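Local coordinates for agmatinase (Deinococcus radiodurans, PDB 1WOH), which probably hydrolyses agmatine to putrescine and urea, as a manganese-dependent ureohydrolase of the arginase family, at residues Q141-L146 / T178-R182. Sequence-based numbering, arbitrary orientation.
Sequences QLDAHL and TVGLR
Both polar atoms of the buried Gln141 carboxamide are engaged beside a metal site, OE1 by Thr178 across the contact and NE2 by Asp143 OD2 and Leu146 O. Thr178 OG1 donates to Gln141 OE1 over 2.7 Å, reaching it from above the amide plane, while Thr178 CG2 lies 3.4 Å from Gln141 CD. Gln141 CG stands anti to its own nitrogen (chi1 164°), and the extended chain runs alongside Thr178. Gln141 NE2 sends both N-H groups in the plane of its own amide, to Asp143 OD2 (3.0 Å) and Leu146 O, meeting each acceptor from above its plane; this fixes the amide's rotation and joins a metal-ligand carboxylate to the loop that follows it. Asp143 OD1 takes the His145 N-H in an Asx turn.

The two strands pair in parallel: Val179 N bonds to Gln141 O (2.8 Å) and Asp143 N to Val179 O. Further along, Arg182 N bonds to Ala144 O (3.2 Å). Leu181 CD1 packs 4.0 Å from Leu146 CD1, and Ala144 CB sits over one face of the Arg182 guanidinium, whose NH1 bonds to Gly180 O and Gly232 O. Asp143 and His145 belong to the two-manganese site with His121, Asp147, Asp229 and Asp231, though this chain is modelled without manganese. The contact lies at the carboxyl ends of adjacent strands of a beta-alpha-beta unit, where the arginase fold carries its binuclear manganese centre.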
loop_
_atom_site.group_PDB
_atom_site.type_symbol
_atom_site.label_atom_id
_atom_site.label_comp_id
_atom_site.label_asym_id
_atom_site.label_seq_id
_atom_site.Cartn_x
_atom_site.Cartn_y
_atom_site.Cartn_z
ATOM N N GLN A 141 25.919 6.180 20.207
ATOM C CA GLN A 141 24.570 6.346 19.687
ATOM C C GLN A 141 24.489 6.853 18.247
ATOM O O GLN A 141 25.007 7.930 17.938
ATOM C CB GLN A 141 23.838 7.316 20.638
ATOM C CG GLN A 141 22.562 7.946 20.125
ATOM C CD GLN A 141 22.099 9.116 20.994
ATOM O OE1 GLN A 141 22.817 9.563 21.898
ATOM N NE2 GLN A 141 20.904 9.628 20.711
ATOM N N LEU A 142 23.856 6.073 17.369
ATOM C CA LEU A 142 23.660 6.494 15.976
ATOM C C LEU A 142 22.242 7.048 16.017
ATOM O O LEU A 142 21.321 6.355 16.441
ATOM C CB LEU A 142 23.736 5.310 15.012
ATOM C CG LEU A 142 25.093 4.616 14.853
ATOM C CD1 LEU A 142 25.006 3.636 13.704
ATOM C CD2 LEU A 142 26.182 5.632 14.570
ATOM N N ASP A 143 22.052 8.277 15.565
ATOM C CA ASP A 143 20.729 8.879 15.700
ATOM C C ASP A 143 20.669 10.219 14.986
ATOM O O ASP A 143 21.671 10.936 14.910
ATOM C CB ASP A 143 20.496 9.117 17.203
ATOM C CG ASP A 143 19.039 9.125 17.600
ATOM O OD1 ASP A 143 18.183 9.528 16.786
ATOM O OD2 ASP A 143 18.757 8.742 18.760
ATOM N N ALA A 144 19.496 10.567 14.468
ATOM C CA ALA A 144 19.318 11.861 13.832
ATOM C C ALA A 144 19.006 12.857 14.949
ATOM O O ALA A 144 19.187 14.058 14.792
ATOM C CB ALA A 144 18.149 11.815 12.852
ATOM N N HIS A 145 18.530 12.342 16.080
ATOM C CA HIS A 145 18.159 13.202 17.202
ATOM C C HIS A 145 18.994 12.937 18.456
ATOM O O HIS A 145 19.466 11.825 18.674
ATOM C CB HIS A 145 16.660 13.016 17.503
ATOM C CG HIS A 145 15.788 13.111 16.286
ATOM N ND1 HIS A 145 15.173 12.013 15.721
ATOM C CD2 HIS A 145 15.453 14.168 15.509
ATOM C CE1 HIS A 145 14.499 12.390 14.648
ATOM N NE2 HIS A 145 14.652 13.694 14.498
ATOM N N LEU A 146 19.178 13.963 19.284
ATOM C CA LEU A 146 19.979 13.804 20.493
ATOM C C LEU A 146 19.308 12.935 21.561
ATOM O O LEU A 146 19.967 12.131 22.216
ATOM C CB LEU A 146 20.330 15.174 21.081
ATOM C CG LEU A 146 21.298 15.156 22.269
ATOM C CD1 LEU A 146 22.649 14.588 21.841
ATOM C CD2 LEU A 146 21.459 16.566 22.801
ATOM N N THR A 178 27.296 10.736 20.310
ATOM C CA THR A 178 26.153 10.699 19.397
ATOM C C THR A 178 26.573 11.119 18.002
ATOM O O THR A 178 27.143 12.194 17.813
ATOM C CB THR A 178 25.043 11.631 19.894
ATOM O OG1 THR A 178 24.764 11.324 21.265
ATOM C CG2 THR A 178 23.774 11.441 19.073
ATOM N N VAL A 179 26.268 10.274 17.021
ATOM C CA VAL A 179 26.662 10.559 15.650
ATOM C C VAL A 179 25.495 10.500 14.674
ATOM O O VAL A 179 24.696 9.567 14.717
ATOM C CB VAL A 179 27.739 9.550 15.193
ATOM C CG1 VAL A 179 28.216 9.885 13.787
ATOM C CG2 VAL A 179 28.890 9.548 16.187
ATOM N N GLY A 180 25.413 11.501 13.798
ATOM C CA GLY A 180 24.362 11.547 12.797
ATOM C C GLY A 180 23.333 12.646 12.987
ATOM O O GLY A 180 22.419 12.786 12.173
ATOM N N LEU A 181 23.491 13.440 14.041
ATOM C CA LEU A 181 22.545 14.511 14.342
ATOM C C LEU A 181 22.329 15.496 13.199
ATOM O O LEU A 181 23.281 15.938 12.545
ATOM C CB LEU A 181 22.993 15.281 15.590
ATOM C CG LEU A 181 23.150 14.502 16.900
ATOM C CD1 LEU A 181 23.533 15.464 18.014
ATOM C CD2 LEU A 181 21.848 13.791 17.250
ATOM N N ARG A 182 21.066 15.851 12.983
ATOM C CA ARG A 182 20.683 16.787 11.932
ATOM C C ARG A 182 19.218 17.169 12.125
ATOM O O ARG A 182 18.492 16.514 12.879
ATOM C CB ARG A 182 20.878 16.133 10.562
ATOM C CG ARG A 182 20.067 14.860 10.369
ATOM C CD ARG A 182 20.539 14.102 9.129
ATOM N NE ARG A 182 19.669 12.981 8.796
ATOM C CZ ARG A 182 19.774 11.754 9.299
ATOM N NH1 ARG A 182 20.725 11.459 10.178
ATOM N NH2 ARG A 182 18.924 10.816 8.908
#